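Local coordinates for protein arginine N-methyltransferase SFM1 (Saccharomyces cerevisiae, PDB 5C74) that transfers one methyl group from S-adenosyl-L-methionine to an arginine of ribosomal protein S3, as a SPOUT-family protein-arginine N-methyltransferase, at residues 18-23 against 32-37; 22-27 against 53-58. All coordinates share one frame; numbering follows the deposited sequence.

Contact 1 (18-23 against 32-37); sequences LEYSQI and LILSSL
Tyr20 and Leu34 carry the larger share of this interface, with the phenol ring of the helix lying against both methyl groups of the strand leucine. Leu34 CD2 sits over one face of the ring, 3.8 Å above its plane and 4.2 Å from the centroid of the Tyr20 ring; the line to it leans 24° from the ring normal, so the CH-pi contact is displaced toward the rim. It falls near CE2 and CZ, on the hydroxyl-bearing half. The other branch, Leu34 CD1, comes to 3.7 Å from Tyr20 CE2; it lies on the same side of the plane but beyond the rim, so both methyls crowd the CE2 corner from one face. Three residues further along the helix, the branch methyl Ile23 CG2 meets Leu32 CD2 at 3.8 Å, the two side chains crossing at about a right angle. CG2 is the branch of Ile23 set opposite the backbone N, while CG1 lies beside that N (chi1 -68°). No hydrogen bond spans the two segments, and all four touching residues are buried.

Outside this apolar layer, Tyr20 OH is hydrogen-bonded to His7, which pins the far end of the ring and satisfies its buried hydroxyl. Ile5 of strand 2-6 touches both Tyr20 and Leu32, while Ile23 also packs on Ile144 of helix 140-151. Replacing Tyr20 with alanine would probably open a gap beneath the Leu34 methyls and leave His7 without its hydroxyl partner. The alternating strand residues Leu32 and Leu34 face the helix, and Tyr20 and Ile23 answer from one helical side. This is the helix-on-sheet packing of a beta-alpha-beta unit, strand 2-6, helix 14-27 and strand 32-35, within the parallel sheet of this SPOUT protein.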
loop_
_atom_site.group_PDB
_atom_site.type_symbol
_atom_site.label_atom_id
_atom_site.label_comp_id
_atom_site.label_asym_id
_atom_site.label_seq_id
_atom_site.Cartn_x
_atom_site.Cartn_y
_atom_site.Cartn_z
ATOM N N LEU A 18 2.307 5.128 -7.579
ATOM C CA LEU A 18 2.244 5.644 -8.937
ATOM C C LEU A 18 1.332 6.868 -9.009
ATOM O O LEU A 18 1.665 7.844 -9.698
ATOM C CB LEU A 18 1.767 4.567 -9.915
ATOM C CG LEU A 18 2.688 3.345 -10.024
ATOM C CD1 LEU A 18 2.110 2.365 -11.064
ATOM C CD2 LEU A 18 4.093 3.783 -10.421
ATOM N N GLU A 19 0.194 6.822 -8.309
ATOM C CA GLU A 19 -0.725 7.970 -8.316
ATOM C C GLU A 19 -0.122 9.189 -7.648
ATOM O O GLU A 19 -0.191 10.299 -8.198
ATOM C CB GLU A 19 -2.052 7.612 -7.652
ATOM C CG GLU A 19 -2.833 6.605 -8.500
ATOM C CD GLU A 19 -4.317 6.509 -8.150
ATOM O OE1 GLU A 19 -4.752 7.071 -7.109
ATOM O OE2 GLU A 19 -5.044 5.872 -8.948
ATOM N N TYR A 20 0.468 9.004 -6.473
ATOM C CA TYR A 20 1.126 10.135 -5.801
ATOM C C TYR A 20 2.267 10.709 -6.639
ATOM O O TYR A 20 2.460 11.927 -6.672
ATOM C CB TYR A 20 1.662 9.721 -4.424
ATOM C CG TYR A 20 0.593 9.484 -3.377
ATOM C CD1 TYR A 20 -0.755 9.765 -3.623
ATOM C CD2 TYR A 20 0.935 8.997 -2.121
ATOM C CE1 TYR A 20 -1.715 9.538 -2.646
ATOM C CE2 TYR A 20 -0.012 8.770 -1.154
ATOM C CZ TYR A 20 -1.325 9.047 -1.405
ATOM O OH TYR A 20 -2.230 8.807 -0.402
ATOM N N SER A 21 3.035 9.838 -7.302
ATOM C CA SER A 21 4.128 10.294 -8.147
ATOM C C SER A 21 3.596 11.167 -9.270
ATOM O O SER A 21 4.196 12.187 -9.597
ATOM C CB SER A 21 4.904 9.117 -8.747
ATOM O OG SER A 21 5.507 8.349 -7.723
ATOM N N GLN A 22 2.481 10.750 -9.871
ATOM C CA GLN A 22 1.886 11.512 -10.965
ATOM C C GLN A 22 1.415 12.875 -10.463
ATOM O O GLN A 22 1.616 13.903 -11.125
ATOM C CB GLN A 22 0.721 10.738 -11.591
ATOM C CG GLN A 22 0.069 11.450 -12.775
ATOM C CD GLN A 22 0.758 11.168 -14.084
ATOM O OE1 GLN A 22 1.918 10.733 -14.123
ATOM N NE2 GLN A 22 0.038 11.397 -15.183
ATOM N N ILE A 23 0.805 12.889 -9.284
ATOM C CA ILE A 23 0.358 14.160 -8.680
ATOM C C ILE A 23 1.532 15.118 -8.449
ATOM O O ILE A 23 1.468 16.300 -8.819
ATOM C CB ILE A 23 -0.400 13.894 -7.356
ATOM C CG1 ILE A 23 -1.732 13.189 -7.675
ATOM C CG2 ILE A 23 -0.631 15.183 -6.576
ATOM C CD1 ILE A 23 -2.410 12.491 -6.473
ATOM N N LEU A 32 1.532 19.646 -2.627
ATOM C CA LEU A 32 0.848 18.454 -2.125
ATOM C C LEU A 32 1.345 18.164 -0.708
ATOM O O LEU A 32 2.553 18.150 -0.460
ATOM C CB LEU A 32 1.108 17.232 -3.015
ATOM C CG LEU A 32 0.603 15.886 -2.460
ATOM C CD1 LEU A 32 -0.945 15.834 -2.401
ATOM C CD2 LEU A 32 1.146 14.713 -3.266
ATOM N N ILE A 33 0.425 17.923 0.218
ATOM C CA ILE A 33 0.822 17.464 1.554
ATOM C C ILE A 33 0.006 16.243 1.955
ATOM O O ILE A 33 -1.223 16.245 1.827
ATOM C CB ILE A 33 0.632 18.557 2.636
ATOM C CG1 ILE A 33 1.266 19.882 2.204
ATOM C CG2 ILE A 33 1.223 18.085 3.981
ATOM C CD1 ILE A 33 0.297 20.832 1.497
ATOM N N LEU A 34 0.678 15.193 2.426
ATOM C CA LEU A 34 -0.021 14.053 3.008
ATOM C C LEU A 34 -0.141 14.305 4.497
ATOM O O LEU A 34 0.837 14.673 5.132
ATOM C CB LEU A 34 0.737 12.736 2.783
ATOM C CG LEU A 34 1.045 12.241 1.374
ATOM C CD1 LEU A 34 1.559 10.792 1.480
ATOM C CD2 LEU A 34 -0.191 12.321 0.476
ATOM N N SER A 35 -1.328 14.117 5.056
ATOM C CA SER A 35 -1.528 14.385 6.472
ATOM C C SER A 35 -2.156 13.189 7.179
ATOM O O SER A 35 -2.657 12.269 6.539
ATOM C CB SER A 35 -2.415 15.623 6.663
ATOM O OG SER A 35 -3.719 15.364 6.172
ATOM N N SER A 36 -2.138 13.242 8.506
ATOM C CA SER A 36 -2.679 12.196 9.372
ATOM C C SER A 36 -2.109 10.808 9.076
ATOM O O SER A 36 -2.809 9.810 9.257
ATOM C CB SER A 36 -4.214 12.160 9.290
ATOM O OG SER A 36 -4.759 13.380 9.798
ATOM N N LEU A 37 -0.838 10.741 8.680
ATOM C CA LEU A 37 -0.147 9.445 8.615
ATOM C C LEU A 37 -0.158 8.783 9.986
ATOM O O LEU A 37 -0.186 9.477 11.013
ATOM C CB LEU A 37 1.296 9.607 8.124
ATOM C CG LEU A 37 1.335 9.498 6.588
ATOM C CD1 LEU A 37 0.854 10.801 5.934
ATOM C CD2 LEU A 37 2.695 9.114 6.075
#

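Contact 2 (22-27 against 53-58); sequences QILREV and LGLRWT
Leu24 and Leu53 mark the closest backbone approach, their CA atoms 6.9 Å apart, where the last turns of helix 14-27 pass the chain leaving helix 48-52 through a Schellman motif at Gly54. The positive phi of Gly54 (90°) ends that helix, and any beta carbon here would collide with the carbonyl oxygen of Leu53, a need for glycine set by its own backbone and not by helix 14-27.

Among the side chains, one methyl does most of the work. Leu24 CD1 touches Leu53 CB at 3.8 Å and is 4.1 Å from Leu55 CD1, so it bridges the two leucines that flank the glycine. Leu24 points toward the opposing segment and crosses Leu55 steeply. With CG opposite its backbone N, Leu55 extends its CD1 methyl to meet Leu24. At the margin, the exposed Arg25 brings NH1 to 4.5 Å from Leu53 CD1, a loose van der Waals approach oblique to the guanidinium plane. This group is steadied from within its own helix: Arg25 NH2 donates to Gln22 OE1 at 3.0 Å. The bond is straight, 180° at the hydrogen, and the acceptor lies in the guanidinium plane. The donor lies in the carbonyl plane of Gln22, with a C=O...N angle of 151°. The two flat groups stand nearly at right angles, so the bond fixes where NH2 and OE1 meet without making them coplanar; a long, weak ion pair links Arg25 NH1 to Glu194.

Leu50 of helix 48-52 touches both Leu24 and Leu55, and Leu32 of strand 32-35 does the same, so the leucine cluster fills the angle between these elements. Helix 14-27 thus packs against the link from helix 48-52 into the outer strand 56-57, while Val27 touches Ile144 of helix 140-151.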
loop_
_atom_site.group_PDB
_atom_site.type_symbol
_atom_site.label_atom_id
_atom_site.label_comp_id
_atom_site.label_asym_id
_atom_site.label_seq_id
_atom_site.Cartn_x
_atom_site.Cartn_y
_atom_site.Cartn_z
ATOM N N GLN A 22 2.481 10.750 -9.871
ATOM C CA GLN A 22 1.886 11.512 -10.965
ATOM C C GLN A 22 1.415 12.875 -10.463
ATOM O O GLN A 22 1.616 13.903 -11.125
ATOM C CB GLN A 22 0.721 10.738 -11.591
ATOM C CG GLN A 22 0.069 11.450 -12.775
ATOM C CD GLN A 22 0.758 11.168 -14.084
ATOM O OE1 GLN A 22 1.918 10.733 -14.123
ATOM N NE2 GLN A 22 0.038 11.397 -15.183
ATOM N N ILE A 23 0.805 12.889 -9.284
ATOM C CA ILE A 23 0.358 14.160 -8.680
ATOM C C ILE A 23 1.532 15.118 -8.449
ATOM O O ILE A 23 1.468 16.300 -8.819
ATOM C CB ILE A 23 -0.400 13.894 -7.356
ATOM C CG1 ILE A 23 -1.732 13.189 -7.675
ATOM C CG2 ILE A 23 -0.631 15.183 -6.576
ATOM C CD1 ILE A 23 -2.410 12.491 -6.473
ATOM N N LEU A 24 2.612 14.601 -7.872
ATOM C CA LEU A 24 3.804 15.407 -7.631
ATOM C C LEU A 24 4.389 15.961 -8.923
ATOM O O LEU A 24 4.823 17.109 -8.967
ATOM C CB LEU A 24 4.861 14.587 -6.874
ATOM C CG LEU A 24 4.512 14.271 -5.418
ATOM C CD1 LEU A 24 5.352 13.096 -4.881
ATOM C CD2 LEU A 24 4.729 15.512 -4.546
ATOM N N ARG A 25 4.404 15.156 -9.980
ATOM C CA ARG A 25 4.943 15.625 -11.248
ATOM C C ARG A 25 4.042 16.715 -11.822
ATOM O O ARG A 25 4.525 17.645 -12.469
ATOM C CB ARG A 25 5.098 14.471 -12.253
ATOM C CG ARG A 25 6.351 13.611 -11.988
ATOM C CD ARG A 25 6.575 12.553 -13.063
ATOM N NE ARG A 25 5.456 11.628 -13.129
ATOM C CZ ARG A 25 5.458 10.399 -12.619
ATOM N NH1 ARG A 25 6.535 9.916 -12.019
ATOM N NH2 ARG A 25 4.374 9.651 -12.728
ATOM N N GLU A 26 2.738 16.601 -11.578
ATOM C CA GLU A 26 1.802 17.581 -12.111
ATOM C C GLU A 26 1.791 18.898 -11.331
ATOM O O GLU A 26 1.963 19.967 -11.921
ATOM C CB GLU A 26 0.377 17.024 -12.152
ATOM C CG GLU A 26 -0.580 17.990 -12.857
ATOM C CD GLU A 26 -2.045 17.565 -12.789
ATOM O OE1 GLU A 26 -2.343 16.446 -12.334
ATOM O OE2 GLU A 26 -2.904 18.366 -13.188
ATOM N N VAL A 27 1.596 18.841 -10.019
ATOM C CA VAL A 27 1.379 20.089 -9.268
ATOM C C VAL A 27 2.613 20.560 -8.512
ATOM O O VAL A 27 2.697 21.727 -8.100
ATOM C CB VAL A 27 0.199 19.960 -8.285
ATOM C CG1 VAL A 27 -1.091 19.537 -9.042
ATOM C CG2 VAL A 27 0.508 18.971 -7.174
ATOM N N LEU A 53 11.034 12.556 -5.088
ATOM C CA LEU A 53 10.186 13.563 -5.722
ATOM C C LEU A 53 9.839 14.718 -4.767
ATOM O O LEU A 53 9.172 15.676 -5.152
ATOM C CB LEU A 53 8.903 12.915 -6.258
ATOM C CG LEU A 53 9.074 12.135 -7.569
ATOM C CD1 LEU A 53 7.789 11.377 -7.957
ATOM C CD2 LEU A 53 9.481 13.080 -8.690
ATOM N N GLY A 54 10.288 14.625 -3.525
ATOM C CA GLY A 54 10.105 15.716 -2.581
ATOM C C GLY A 54 8.825 15.685 -1.762
ATOM O O GLY A 54 8.373 16.722 -1.266
ATOM N N LEU A 55 8.248 14.498 -1.596
ATOM C CA LEU A 55 6.960 14.357 -0.916
ATOM C C LEU A 55 6.959 14.958 0.490
ATOM O O LEU A 55 7.787 14.604 1.321
ATOM C CB LEU A 55 6.569 12.878 -0.821
ATOM C CG LEU A 55 5.232 12.652 -0.107
ATOM C CD1 LEU A 55 4.061 13.123 -0.981
ATOM C CD2 LEU A 55 5.078 11.193 0.302
ATOM N N ARG A 56 6.015 15.853 0.748
ATOM C CA ARG A 56 5.773 16.363 2.101
ATOM C C ARG A 56 4.693 15.572 2.812
ATOM O O ARG A 56 3.597 15.381 2.278
ATOM C CB ARG A 56 5.354 17.836 2.049
ATOM C CG ARG A 56 6.397 18.727 1.439
ATOM C CD ARG A 56 5.877 20.145 1.267
ATOM N NE ARG A 56 6.984 21.056 1.005
ATOM C CZ ARG A 56 6.911 22.381 1.099
ATOM N NH1 ARG A 56 5.774 22.962 1.443
ATOM N NH2 ARG A 56 7.981 23.125 0.846
ATOM N N TRP A 57 4.988 15.139 4.037
ATOM C CA TRP A 57 4.037 14.339 4.795
ATOM C C TRP A 57 4.115 14.685 6.271
ATOM O O TRP A 57 5.150 15.147 6.755
ATOM C CB TRP A 57 4.320 12.847 4.598
ATOM C CG TRP A 57 5.701 12.496 5.012
ATOM C CD1 TRP A 57 6.840 12.631 4.276
ATOM C CD2 TRP A 57 6.103 11.984 6.288
ATOM N NE1 TRP A 57 7.932 12.234 5.013
ATOM C CE2 TRP A 57 7.505 11.826 6.250
ATOM C CE3 TRP A 57 5.415 11.650 7.457
ATOM C CZ2 TRP A 57 8.233 11.329 7.334
ATOM C CZ3 TRP A 57 6.150 11.161 8.545
ATOM C CH2 TRP A 57 7.539 11.009 8.468
ATOM N N THR A 58 3.037 14.431 7.001
ATOM C CA THR A 58 3.074 14.607 8.449
ATOM C C THR A 58 2.089 13.668 9.117
ATOM O O THR A 58 1.097 13.261 8.503
ATOM C CB THR A 58 2.765 16.058 8.847
ATOM O OG1 THR A 58 2.740 16.169 10.270
ATOM C CG2 THR A 58 1.415 16.491 8.288
#

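Overall arrangement
Both contacts use helix 14-27, with Gln22 and Ile23 common to them, and their centres are 6 Å apart. Contact 1 joins the helix to strand 32-35; contact 2 extends its packing to the approach to the neighbouring edge strand 56-57. The strands are tied by probable backbone hydrogen bonds, Leu34 N to Arg56 O and Leu34 O to Thr58 N, each 2.9 Å. Side chains continue the join: Leu34 CD1 lies 3.7 Å from Leu55 CD2, and Ser21 CB is 3.7 Å from Leu53 CD1. Together they form one apolar layer between helix and parallel sheet, whereas the bound nickel ions are held by Glu174 and C-terminal tag histidines, none belonging to either contact.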